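Local coordinates for protein KLLA0C04147p (Kluyveromyces lactis, PDB 5H2A) that probably binds and transfers sterols as a member of the OSBP family, the present chain being its ankyrin-repeat (ANK) domain, at residues 230-235 with 256-261; 206-211 with 252-257; 98-103 with 122-127; 22-27 with 59-64. All coordinates share one frame; numbering follows the deposited sequence.

Contact 1: residues 230-235 with 256-261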
loop_
_atom_site.group_PDB
_atom_site.type_symbol
_atom_site.label_atom_id
_atom_site.label_comp_id
_atom_site.label_asym_id
_atom_site.label_seq_id
_atom_site.Cartn_x
_atom_site.Cartn_y
_atom_site.Cartn_z
ATOM N N LEU A 230 23.723 1.828 20.504
ATOM C CA LEU A 230 22.270 1.841 20.498
ATOM C C LEU A 230 21.752 3.258 20.765
ATOM O O LEU A 230 22.416 4.040 21.448
ATOM C CB LEU A 230 21.729 0.911 21.573
ATOM C CG LEU A 230 22.117 -0.569 21.496
ATOM C CD1 LEU A 230 21.615 -1.304 22.725
ATOM C CD2 LEU A 230 21.553 -1.184 20.237
ATOM N N PRO A 231 20.555 3.595 20.261
ATOM C CA PRO A 231 19.965 4.903 20.594
ATOM C C PRO A 231 19.955 5.210 22.087
ATOM O O PRO A 231 20.232 6.348 22.490
ATOM C CB PRO A 231 18.547 4.789 20.016
ATOM C CG PRO A 231 18.730 3.886 18.816
ATOM C CD PRO A 231 19.733 2.853 19.286
ATOM N N ILE A 232 19.655 4.217 22.926
ATOM C CA ILE A 232 19.607 4.482 24.360
ATOM C C ILE A 232 21.003 4.762 24.925
ATOM O O ILE A 232 21.135 5.481 25.926
ATOM C CB ILE A 232 18.902 3.314 25.080
ATOM C CG1 ILE A 232 18.468 3.743 26.494
ATOM C CG2 ILE A 232 19.801 2.073 25.085
ATOM C CD1 ILE A 232 17.554 2.745 27.191
ATOM N N ASP A 233 22.067 4.242 24.295
ATOM C CA ASP A 233 23.429 4.583 24.715
ATOM C C ASP A 233 23.752 6.057 24.514
ATOM O O ASP A 233 24.764 6.533 25.039
ATOM C CB ASP A 233 24.482 3.772 23.940
ATOM C CG ASP A 233 24.378 2.274 24.175
ATOM O OD1 ASP A 233 23.967 1.873 25.287
ATOM O OD2 ASP A 233 24.723 1.499 23.241
ATOM N N LEU A 234 22.959 6.781 23.722
ATOM C CA LEU A 234 23.258 8.185 23.451
ATOM C C LEU A 234 22.833 9.106 24.583
ATOM O O LEU A 234 23.250 10.266 24.599
ATOM C CB LEU A 234 22.576 8.624 22.147
ATOM C CG LEU A 234 22.839 7.708 20.950
ATOM C CD1 LEU A 234 21.998 8.119 19.743
ATOM C CD2 LEU A 234 24.316 7.710 20.604
ATOM N N LEU A 235 22.012 8.621 25.515
ATOM C CA LEU A 235 21.553 9.417 26.646
ATOM C C LEU A 235 22.427 9.136 27.864
ATOM O O LEU A 235 22.549 7.979 28.291
ATOM C CB LEU A 235 20.092 9.095 26.963
ATOM C CG LEU A 235 19.142 9.221 25.777
ATOM C CD1 LEU A 235 17.762 8.693 26.139
ATOM C CD2 LEU A 235 19.076 10.681 25.355
ATOM N N LYS A 256 12.574 5.951 28.900
ATOM C CA LYS A 256 11.429 5.068 29.134
ATOM C C LYS A 256 10.827 4.582 27.822
ATOM O O LYS A 256 10.455 3.406 27.692
ATOM C CB LYS A 256 10.366 5.794 29.965
ATOM C CG LYS A 256 10.746 5.992 31.434
ATOM C CD LYS A 256 9.537 6.427 32.259
ATOM C CE LYS A 256 9.955 7.073 33.572
ATOM N NZ LYS A 256 10.700 6.116 34.443
ATOM N N MET A 257 10.713 5.475 26.840
ATOM C CA MET A 257 10.188 5.082 25.531
ATOM C C MET A 257 11.084 4.051 24.857
ATOM O O MET A 257 10.595 3.100 24.225
ATOM C CB MET A 257 10.062 6.308 24.629
ATOM C CG MET A 257 9.049 7.334 25.056
ATOM S SD MET A 257 9.393 8.882 24.197
ATOM C CE MET A 257 10.142 8.186 22.721
ATOM N N LEU A 258 12.399 4.232 24.962
ATOM C CA LEU A 258 13.317 3.298 24.309
ATOM C C LEU A 258 13.314 1.945 25.005
ATOM O O LEU A 258 13.421 0.902 24.343
ATOM C CB LEU A 258 14.727 3.889 24.283
ATOM C CG LEU A 258 14.860 5.064 23.301
ATOM C CD1 LEU A 258 16.176 5.788 23.509
ATOM C CD2 LEU A 258 14.749 4.523 21.864
ATOM N N GLU A 259 13.192 1.946 26.334
ATOM C CA GLU A 259 13.149 0.696 27.081
ATOM C C GLU A 259 11.887 -0.090 26.759
ATOM O O GLU A 259 11.949 -1.308 26.545
ATOM C CB GLU A 259 13.251 0.981 28.581
ATOM C CG GLU A 259 14.653 1.283 29.039
ATOM C CD GLU A 259 14.716 1.813 30.482
ATOM O OE1 GLU A 259 13.650 2.067 31.092
ATOM O OE2 GLU A 259 15.840 1.979 30.997
ATOM N N LYS A 260 10.741 0.591 26.680
ATOM C CA LYS A 260 9.511 -0.092 26.301
ATOM C C LYS A 260 9.582 -0.597 24.860
ATOM O O LYS A 260 9.125 -1.708 24.558
ATOM C CB LYS A 260 8.324 0.845 26.497
ATOM C CG LYS A 260 7.002 0.283 26.013
ATOM C CD LYS A 260 5.983 1.391 25.767
ATOM C CE LYS A 260 5.227 1.180 24.447
ATOM N NZ LYS A 260 6.132 1.177 23.246
ATOM N N ALA A 261 10.160 0.199 23.955
ATOM C CA ALA A 261 10.297 -0.250 22.570
ATOM C C ALA A 261 11.205 -1.473 22.473
ATOM O O ALA A 261 10.967 -2.378 21.658
ATOM C CB ALA A 261 10.824 0.895 21.700
#
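Ile232 packs on Leu258 from a short 3-10 turn that is tied on itself by a polar bond. Leu230 N donates to Asp233 OD2 at 2.9 Å, and the donor sits above the carboxylate plane, 40° out of it. No hydrogen bond crosses between 230-235 and 256-261. The contact is apolar and centred on the buried Leu258. Its CD1 lies 3.8 Å from Ile232 CA and 4.2 Å from Leu235 CD1. Its other branch, CD2, meets Pro231 CB at 4.2 Å. One isobutyl fork therefore fits against three residues of the turn. Ile232 holds CG1 anti to the backbone N (chi1 -163°). This carries CD1 beyond Leu258 to Glu259, where it lies 3.7 Å from CG. The two side chains cross at about a right angle, and it is the Glu259 methylene, not its carboxylate, that Ile232 CD1 meets. Pro231 also rests on Leu199 and His200 of helix 198-204, and Leu235 on Leu254. The turn is thus held between helix 198-204 and helix 249-268. Its Leu230-Pro231-Ile232-Asp233 sequence resembles a degenerate Thr-Pro-Leu-His element, the one that opens the first helix of an ankyrin repeat, here packed on the last helix of the chain.

Contact 2: residues 206-211 with 252-257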
loop_
_atom_site.group_PDB
_atom_site.type_symbol
_atom_site.label_atom_id
_atom_site.label_comp_id
_atom_site.label_asym_id
_atom_site.label_seq_id
_atom_site.Cartn_x
_atom_site.Cartn_y
_atom_site.Cartn_z
ATOM N N ARG A 206 16.627 15.172 20.918
ATOM C CA ARG A 206 15.674 15.228 22.034
ATOM C C ARG A 206 14.265 15.548 21.549
ATOM O O ARG A 206 13.494 16.220 22.234
ATOM C CB ARG A 206 16.107 16.244 23.095
ATOM C CG ARG A 206 16.940 15.644 24.195
ATOM C CD ARG A 206 18.289 15.240 23.688
ATOM N NE ARG A 206 19.126 14.645 24.734
ATOM C CZ ARG A 206 20.404 14.325 24.547
ATOM N NH1 ARG A 206 20.969 14.559 23.367
ATOM N NH2 ARG A 206 21.116 13.786 25.528
ATOM N N ASP A 207 13.916 15.075 20.358
ATOM C CA ASP A 207 12.623 15.389 19.762
ATOM C C ASP A 207 11.670 14.277 20.196
ATOM O O ASP A 207 11.544 13.250 19.539
ATOM C CB ASP A 207 12.747 15.507 18.244
ATOM C CG ASP A 207 11.506 16.107 17.602
ATOM O OD1 ASP A 207 10.413 16.026 18.218
ATOM O OD2 ASP A 207 11.618 16.668 16.489
ATOM N N ILE A 208 11.000 14.489 21.331
ATOM C CA ILE A 208 10.133 13.463 21.908
ATOM C C ILE A 208 8.997 13.124 20.955
ATOM O O ILE A 208 8.678 11.946 20.735
ATOM C CB ILE A 208 9.594 13.936 23.272
ATOM C CG1 ILE A 208 10.741 13.986 24.288
ATOM C CG2 ILE A 208 8.468 13.022 23.748
ATOM C CD1 ILE A 208 10.392 14.723 25.590
ATOM N N LEU A 209 8.362 14.153 20.387
ATOM C CA LEU A 209 7.264 13.948 19.437
ATOM C C LEU A 209 7.661 13.008 18.303
ATOM O O LEU A 209 6.921 12.072 17.952
ATOM C CB LEU A 209 6.826 15.298 18.860
ATOM C CG LEU A 209 5.696 15.253 17.821
ATOM C CD1 LEU A 209 4.381 14.911 18.499
ATOM C CD2 LEU A 209 5.591 16.566 17.065
ATOM N N LEU A 210 8.820 13.262 17.694
ATOM C CA LEU A 210 9.233 12.473 16.540
ATOM C C LEU A 210 9.764 11.108 16.960
ATOM O O LEU A 210 9.530 10.120 16.260
ATOM C CB LEU A 210 10.285 13.224 15.715
ATOM C CG LEU A 210 9.708 14.118 14.606
ATOM C CD1 LEU A 210 8.990 13.292 13.551
ATOM C CD2 LEU A 210 8.752 15.174 15.196
ATOM N N CYS A 211 10.466 11.021 18.093
ATOM C CA CYS A 211 10.880 9.701 18.574
ATOM C C CYS A 211 9.679 8.802 18.837
ATOM O O CYS A 211 9.704 7.614 18.504
ATOM C CB CYS A 211 11.726 9.826 19.836
ATOM S SG CYS A 211 13.358 10.474 19.480
ATOM N N LEU A 252 14.708 11.429 30.508
ATOM C CA LEU A 252 14.012 10.343 31.196
ATOM C C LEU A 252 12.870 9.808 30.343
ATOM O O LEU A 252 12.685 8.591 30.225
ATOM C CB LEU A 252 13.498 10.809 32.557
ATOM C CG LEU A 252 12.740 9.703 33.298
ATOM C CD1 LEU A 252 13.664 8.523 33.522
ATOM C CD2 LEU A 252 12.174 10.215 34.626
ATOM N N GLU A 253 12.106 10.701 29.715
ATOM C CA GLU A 253 11.001 10.231 28.890
ATOM C C GLU A 253 11.513 9.430 27.698
ATOM O O GLU A 253 10.951 8.379 27.362
ATOM C CB GLU A 253 10.133 11.398 28.428
ATOM C CG GLU A 253 8.992 10.934 27.527
ATOM C CD GLU A 253 7.865 11.942 27.414
ATOM O OE1 GLU A 253 8.054 13.108 27.836
ATOM O OE2 GLU A 253 6.787 11.557 26.900
ATOM N N LEU A 254 12.582 9.910 27.051
ATOM C CA LEU A 254 13.178 9.169 25.939
ATOM C C LEU A 254 13.685 7.811 26.399
ATOM O O LEU A 254 13.511 6.810 25.698
ATOM C CB LEU A 254 14.330 9.976 25.328
ATOM C CG LEU A 254 13.890 11.280 24.658
ATOM C CD1 LEU A 254 15.090 12.228 24.383
ATOM C CD2 LEU A 254 13.169 10.939 23.353
ATOM N N LYS A 255 14.334 7.763 27.564
ATOM C CA LYS A 255 14.818 6.487 28.087
ATOM C C LYS A 255 13.668 5.499 28.278
ATOM O O LYS A 255 13.760 4.333 27.868
ATOM C CB LYS A 255 15.567 6.732 29.400
ATOM C CG LYS A 255 15.850 5.505 30.250
ATOM C CD LYS A 255 16.892 5.845 31.331
ATOM C CE LYS A 255 16.944 4.808 32.450
ATOM N NZ LYS A 255 16.001 5.122 33.572
ATOM N N LYS A 256 12.574 5.951 28.900
ATOM C CA LYS A 256 11.429 5.068 29.134
ATOM C C LYS A 256 10.827 4.582 27.822
ATOM O O LYS A 256 10.455 3.406 27.692
ATOM C CB LYS A 256 10.366 5.794 29.965
ATOM C CG LYS A 256 10.746 5.992 31.434
ATOM C CD LYS A 256 9.537 6.427 32.259
ATOM C CE LYS A 256 9.955 7.073 33.572
ATOM N NZ LYS A 256 10.700 6.116 34.443
ATOM N N MET A 257 10.713 5.475 26.840
ATOM C CA MET A 257 10.188 5.082 25.531
ATOM C C MET A 257 11.084 4.051 24.857
ATOM O O MET A 257 10.595 3.100 24.225
ATOM C CB MET A 257 10.062 6.308 24.629
ATOM C CG MET A 257 9.049 7.334 25.056
ATOM S SD MET A 257 9.393 8.882 24.197
ATOM C CE MET A 257 10.142 8.186 22.721
#
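Ile208 and Leu254 meet obliquely, CG1 of Ile208 lying 4.0 Å from Leu254 CD2. The same isoleucine runs at about a right angle to Glu253. Its CD1 reaches Glu253 OE1 at 3.6 Å, and its CG2 lies beside the rest of the carboxylate. Glu253 reaches this place with CG anti to the backbone N (chi1 178°) and an extended chain. Its OE2 forms a salt bridge with Arg212, so the charge has a mate while the isoleucine lies against the group. Leu254 divides its fork between two neighbours. CD1 sits 3.9 Å from Arg206 CG, the two side chains crossing at about a right angle, and CD2 sits 3.9 Å from Cys211 SG. Arg206 bends at chi2 (69°), and its NE pairs with Asp251 in a salt bridge. Further along the helix, the terminal CE of Met257 touches Cys211 CB at 3.7 Å. Arg206 ends the preceding helix in a Schellman motif, and Asp207 is the N-cap of the next. Asp207 OD1 accepts from Leu210 N at 3.2 Å, and OD2 has a salt bridge to Arg167. Cys211 and Leu210 also touch Phe202 of helix 198-204. Helices 198-204 and 208-215, joined by the short Arg206-Asp207 turn, are consistent with the helix pair of an ankyrin repeat, with helix 249-268 packed on it and helix 169-176 touching Leu210 through Leu172.

Contact 3: residues 98-103 with 122-127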
loop_
_atom_site.group_PDB
_atom_site.type_symbol
_atom_site.label_atom_id
_atom_site.label_comp_id
_atom_site.label_asym_id
_atom_site.label_seq_id
_atom_site.Cartn_x
_atom_site.Cartn_y
_atom_site.Cartn_z
ATOM N N PRO A 98 -5.123 -6.918 -10.622
ATOM C CA PRO A 98 -5.057 -6.674 -12.074
ATOM C C PRO A 98 -3.630 -6.559 -12.567
ATOM O O PRO A 98 -3.333 -6.972 -13.690
ATOM C CB PRO A 98 -5.826 -5.358 -12.242
ATOM C CG PRO A 98 -6.841 -5.375 -11.083
ATOM C CD PRO A 98 -6.036 -5.981 -9.942
ATOM N N LEU A 99 -2.737 -6.024 -11.734
ATOM C CA LEU A 99 -1.338 -5.871 -12.137
ATOM C C LEU A 99 -0.649 -7.228 -12.286
ATOM O O LEU A 99 0.153 -7.416 -13.211
ATOM C CB LEU A 99 -0.606 -4.982 -11.125
ATOM C CG LEU A 99 0.855 -4.674 -11.476
ATOM C CD1 LEU A 99 0.929 -3.982 -12.828
ATOM C CD2 LEU A 99 1.477 -3.806 -10.376
ATOM N N HIS A 100 -0.933 -8.181 -11.379
ATOM C CA HIS A 100 -0.451 -9.554 -11.558
ATOM C C HIS A 100 -0.822 -10.088 -12.939
ATOM O O HIS A 100 -0.003 -10.703 -13.632
ATOM C CB HIS A 100 -1.054 -10.498 -10.510
ATOM C CG HIS A 100 -0.424 -10.429 -9.159
ATOM N ND1 HIS A 100 -0.933 -9.659 -8.141
ATOM C CD2 HIS A 100 0.638 -11.092 -8.638
ATOM C CE1 HIS A 100 -0.188 -9.811 -7.059
ATOM N NE2 HIS A 100 0.761 -10.692 -7.330
ATOM N N LEU A 101 -2.096 -9.920 -13.320
ATOM C CA LEU A 101 -2.583 -10.488 -14.579
ATOM C C LEU A 101 -1.996 -9.756 -15.777
ATOM O O LEU A 101 -1.684 -10.378 -16.796
ATOM C CB LEU A 101 -4.118 -10.431 -14.634
ATOM C CG LEU A 101 -4.875 -11.146 -13.505
ATOM C CD1 LEU A 101 -6.405 -11.143 -13.749
ATOM C CD2 LEU A 101 -4.348 -12.576 -13.380
ATOM N N ALA A 102 -1.851 -8.432 -15.676
ATOM C CA ALA A 102 -1.293 -7.664 -16.787
ATOM C C ALA A 102 0.162 -8.045 -17.030
ATOM O O ALA A 102 0.591 -8.207 -18.185
ATOM C CB ALA A 102 -1.417 -6.158 -16.505
ATOM N N ALA A 103 0.923 -8.218 -15.948
ATOM C CA ALA A 103 2.300 -8.707 -16.050
ATOM C C ALA A 103 2.351 -10.112 -16.646
ATOM O O ALA A 103 3.154 -10.397 -17.545
ATOM C CB ALA A 103 2.945 -8.695 -14.662
ATOM N N ASP A 122 2.185 -2.563 -5.879
ATOM C CA ASP A 122 2.906 -3.608 -6.586
ATOM C C ASP A 122 3.667 -4.548 -5.651
ATOM O O ASP A 122 4.524 -5.308 -6.137
ATOM C CB ASP A 122 3.870 -3.001 -7.616
ATOM C CG ASP A 122 4.973 -2.162 -6.976
ATOM O OD1 ASP A 122 4.861 -1.782 -5.788
ATOM O OD2 ASP A 122 5.963 -1.879 -7.676
ATOM N N CYS A 123 3.375 -4.522 -4.344
ATOM C CA CYS A 123 3.997 -5.437 -3.385
ATOM C C CYS A 123 3.089 -6.584 -2.964
ATOM O O CYS A 123 3.532 -7.481 -2.234
ATOM C CB CYS A 123 4.441 -4.660 -2.142
ATOM S SG CYS A 123 5.728 -3.459 -2.529
ATOM N N ILE A 124 1.841 -6.598 -3.421
ATOM C CA ILE A 124 0.882 -7.608 -2.976
ATOM C C ILE A 124 1.282 -8.992 -3.476
ATOM O O ILE A 124 1.616 -9.181 -4.656
ATOM C CB ILE A 124 -0.528 -7.217 -3.446
ATOM C CG1 ILE A 124 -0.964 -5.947 -2.699
ATOM C CG2 ILE A 124 -1.491 -8.373 -3.259
ATOM C CD1 ILE A 124 -2.204 -5.285 -3.250
ATOM N N LEU A 125 1.254 -9.977 -2.568
ATOM C CA LEU A 125 1.549 -11.365 -2.910
ATOM C C LEU A 125 0.263 -12.085 -3.295
ATOM O O LEU A 125 -0.748 -11.966 -2.595
ATOM C CB LEU A 125 2.194 -12.087 -1.721
ATOM C CG LEU A 125 3.470 -11.444 -1.174
ATOM C CD1 LEU A 125 4.057 -12.293 -0.039
ATOM C CD2 LEU A 125 4.462 -11.298 -2.298
ATOM N N ASN A 126 0.301 -12.846 -4.381
ATOM C CA ASN A 126 -0.838 -13.709 -4.678
ATOM C C ASN A 126 -0.744 -14.972 -3.812
ATOM O O ASN A 126 0.110 -15.087 -2.927
ATOM C CB ASN A 126 -0.921 -14.005 -6.176
ATOM C CG ASN A 126 0.281 -14.784 -6.706
ATOM O OD1 ASN A 126 1.102 -15.324 -5.941
ATOM N ND2 ASN A 126 0.386 -14.852 -8.037
ATOM N N ASP A 127 -1.649 -15.931 -4.042
ATOM C CA ASP A 127 -1.667 -17.148 -3.229
ATOM C C ASP A 127 -0.447 -18.028 -3.472
ATOM O O ASP A 127 -0.160 -18.906 -2.652
ATOM C CB ASP A 127 -2.944 -17.954 -3.498
ATOM C CG ASP A 127 -4.205 -17.228 -3.035
ATOM O OD1 ASP A 127 -4.084 -16.171 -2.385
ATOM O OD2 ASP A 127 -5.324 -17.716 -3.319
#
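The imidazole of His100 has Asn126 CB over one face and Ile124 O at its edge. Asn126 CB stands 4.2 Å from the ring centroid, 25° off the normal, in a CH-pi contact. The amide of Asn126 is turned only 18° from the ring plane, and its ND2 lies 3.8 Å from His100 CD2. With CG between the backbone N and the carbonyl carbon (chi1 64°), Asn126 keeps its amide close to the ring. Its OD1 accepts from Leu130 N, and its ND2 bonds to Asn96. At the edge, Ile124 O is 3.1 Å from His100 CE1. Both ring nitrogens are held: ND1 by Thr97 and NE2 by Leu130 O. One residue earlier on the helix, Leu99 CD2 touches Asp122 CB at 3.7 Å, the two side chains lying side by side. The Asp122 carboxylate forms salt bridges with Arg180 and Arg149. An alanine in place of His100 would probably leave Leu130 O and Thr97 without their ring partner and open a gap beneath Asn126. Thr97-Pro98-Leu99-His100 is the ankyrin Thr-Pro-Leu-His motif. Since a carbonyl can only accept, the ring's NE2 should carry a proton here, and the histidine then joins its own helix to the loop after helix 108-115 through buried polar atoms.

Contact 4: residues 22-27 with 59-64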
loop_
_atom_site.group_PDB
_atom_site.type_symbol
_atom_site.label_atom_id
_atom_site.label_comp_id
_atom_site.label_asym_id
_atom_site.label_seq_id
_atom_site.Cartn_x
_atom_site.Cartn_y
_atom_site.Cartn_z
ATOM N N CYS A 22 -19.588 -7.893 -23.012
ATOM C CA CYS A 22 -19.454 -6.441 -23.083
ATOM C C CYS A 22 -17.982 -6.022 -23.093
ATOM O O CYS A 22 -17.560 -5.185 -23.901
ATOM C CB CYS A 22 -20.195 -5.818 -21.899
ATOM S SG CYS A 22 -20.274 -4.013 -21.948
ATOM N N LEU A 23 -17.186 -6.577 -22.179
ATOM C CA LEU A 23 -15.782 -6.173 -22.095
ATOM C C LEU A 23 -14.994 -6.497 -23.367
ATOM O O LEU A 23 -14.003 -5.819 -23.667
ATOM C CB LEU A 23 -15.122 -6.842 -20.893
ATOM C CG LEU A 23 -15.668 -6.373 -19.531
ATOM C CD1 LEU A 23 -14.977 -7.155 -18.406
ATOM C CD2 LEU A 23 -15.418 -4.873 -19.358
ATOM N N ARG A 24 -15.395 -7.534 -24.106
ATOM C CA ARG A 24 -14.672 -7.930 -25.316
ATOM C C ARG A 24 -14.989 -7.053 -26.520
ATOM O O ARG A 24 -14.146 -6.904 -27.409
ATOM C CB ARG A 24 -15.008 -9.378 -25.678
ATOM C CG ARG A 24 -14.261 -10.415 -24.879
ATOM C CD ARG A 24 -14.387 -11.812 -25.525
ATOM N NE ARG A 24 -13.383 -12.709 -24.956
ATOM C CZ ARG A 24 -13.615 -13.531 -23.940
ATOM N NH1 ARG A 24 -14.827 -13.583 -23.400
ATOM N NH2 ARG A 24 -12.638 -14.307 -23.470
ATOM N N GLN A 25 -16.193 -6.482 -26.576
ATOM C CA GLN A 25 -16.737 -5.896 -27.795
ATOM C C GLN A 25 -17.149 -4.442 -27.649
ATOM O O GLN A 25 -17.278 -3.749 -28.668
ATOM C CB GLN A 25 -17.976 -6.684 -28.257
ATOM C CG GLN A 25 -17.731 -8.146 -28.584
ATOM C CD GLN A 25 -16.741 -8.322 -29.723
ATOM O OE1 GLN A 25 -17.000 -7.908 -30.855
ATOM N NE2 GLN A 25 -15.605 -8.948 -29.432
ATOM N N SER A 26 -17.393 -3.966 -26.439
ATOM C CA SER A 26 -18.088 -2.705 -26.226
ATOM C C SER A 26 -17.158 -1.653 -25.632
ATOM O O SER A 26 -16.003 -1.926 -25.281
ATOM C CB SER A 26 -19.313 -2.935 -25.335
ATOM O OG SER A 26 -20.192 -3.837 -25.989
ATOM N N ASN A 27 -17.664 -0.417 -25.548
ATOM C CA ASN A 27 -16.878 0.691 -25.025
ATOM C C ASN A 27 -17.369 1.046 -23.617
ATOM O O ASN A 27 -18.212 0.357 -23.036
ATOM C CB ASN A 27 -16.925 1.904 -25.974
ATOM C CG ASN A 27 -18.318 2.505 -26.114
ATOM O OD1 ASN A 27 -19.235 2.179 -25.358
ATOM N ND2 ASN A 27 -18.481 3.400 -27.095
ATOM N N VAL A 59 -8.468 -6.569 -17.996
ATOM C CA VAL A 59 -7.084 -6.922 -18.325
ATOM C C VAL A 59 -7.044 -8.203 -19.157
ATOM O O VAL A 59 -6.257 -8.323 -20.106
ATOM C CB VAL A 59 -6.238 -7.050 -17.039
ATOM C CG1 VAL A 59 -4.861 -7.693 -17.334
ATOM C CG2 VAL A 59 -6.089 -5.702 -16.380
ATOM N N GLN A 60 -7.915 -9.169 -18.843
ATOM C CA GLN A 60 -7.911 -10.429 -19.589
ATOM C C GLN A 60 -8.403 -10.260 -21.027
ATOM O O GLN A 60 -7.864 -10.899 -21.930
ATOM C CB GLN A 60 -8.760 -11.493 -18.886
ATOM C CG GLN A 60 -8.167 -12.077 -17.605
ATOM C CD GLN A 60 -9.208 -12.872 -16.830
ATOM O OE1 GLN A 60 -9.289 -12.791 -15.605
ATOM N NE2 GLN A 60 -10.028 -13.622 -17.549
ATOM N N VAL A 61 -9.452 -9.461 -21.266
ATOM C CA VAL A 61 -10.156 -9.558 -22.553
ATOM C C VAL A 61 -10.336 -8.220 -23.277
ATOM O O VAL A 61 -10.749 -8.197 -24.447
ATOM C CB VAL A 61 -11.543 -10.219 -22.377
ATOM C CG1 VAL A 61 -11.453 -11.522 -21.565
ATOM C CG2 VAL A 61 -12.542 -9.220 -21.743
ATOM N N SER A 62 -10.053 -7.084 -22.595
ATOM C CA SER A 62 -10.470 -5.785 -23.135
ATOM C C SER A 62 -9.326 -5.051 -23.828
ATOM O O SER A 62 -8.158 -5.229 -23.463
ATOM C CB SER A 62 -10.999 -4.880 -22.014
ATOM O OG SER A 62 -12.241 -5.363 -21.530
ATOM N N PRO A 63 -9.656 -4.155 -24.770
ATOM C CA PRO A 63 -8.645 -3.225 -25.302
ATOM C C PRO A 63 -8.140 -2.283 -24.228
ATOM O O PRO A 63 -8.863 -1.925 -23.294
ATOM C CB PRO A 63 -9.396 -2.435 -26.386
ATOM C CG PRO A 63 -10.759 -3.040 -26.502
ATOM C CD PRO A 63 -11.011 -3.857 -25.271
ATOM N N ALA A 64 -6.898 -1.824 -24.405
ATOM C CA ALA A 64 -6.310 -0.910 -23.435
ATOM C C ALA A 64 -7.118 0.377 -23.317
ATOM O O ALA A 64 -7.158 0.979 -22.242
ATOM C CB ALA A 64 -4.853 -0.621 -23.820
HETATM O O HOH W 1 -11.165 -7.139 -26.816
#
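Val61 packs into the corner made by Leu23 and Arg24, and these three bury the most surface here. Its two methyls split the work. CG2 lies 3.6 Å from Leu23 CB. CG1 lies over one face of the Arg24 guanidinium, 3.6 Å from NH2 and offset toward the rim of the group. Arg24 runs extended from CG to NE and crosses the valine at about a right angle, and its CG methylene meets Val61 CB, at 3.7 Å. The arginine thus shields the apolar valine with both its methylene and its flat end.

Leu23 adds a polar link. Its carbonyl O accepts from Ser62 OG at 2.8 Å, with the donor 41° out of the carbonyl plane. OG stands anti to the Ser62 carbonyl carbon (chi1 -70°), which also brings it 3.3 Å from Leu23 CB. An alanine in place of Ser62 would lose this bond and would probably leave Leu23 O without its side-chain mate. A water makes a second bridge, donating to Arg24 O at 3.0 Å and to Val61 O at 2.6 Å. Both helices are ending here: Ser26 and Ser62 are the first residues to leave helical geometry. Ser62 O accepts a hydrogen bond from Arg107. The contact joins the C-terminal ends of helices 12-25 and 54-61. Each is followed closely by another helix, 28-38 and 64-74. Stacked pairs of helices joined by short turns are consistent with an ankyrin solenoid.

How the contacts relate
Contacts 1 and 2 share helix 249-268 and touch through Leu235, which packs on Arg206 and Leu254. Both are apolar across the interface and only partly buried; contact 2 alone has charged pairs at its margin. Contact 3 is the buried one, its centre about 13 Å from the centre of the chain, and its chemistry is the most polar, with a histidine among backbone carbonyls and an amide. Contact 4 lies farther out and mixes packing with a hydrogen bond and a water bridge. It touches contact 3 through Val59, which rests on Leu101 and Ala102. Contacts 1 and 4 lie on opposite sides of the centre, about 57 Å between centres.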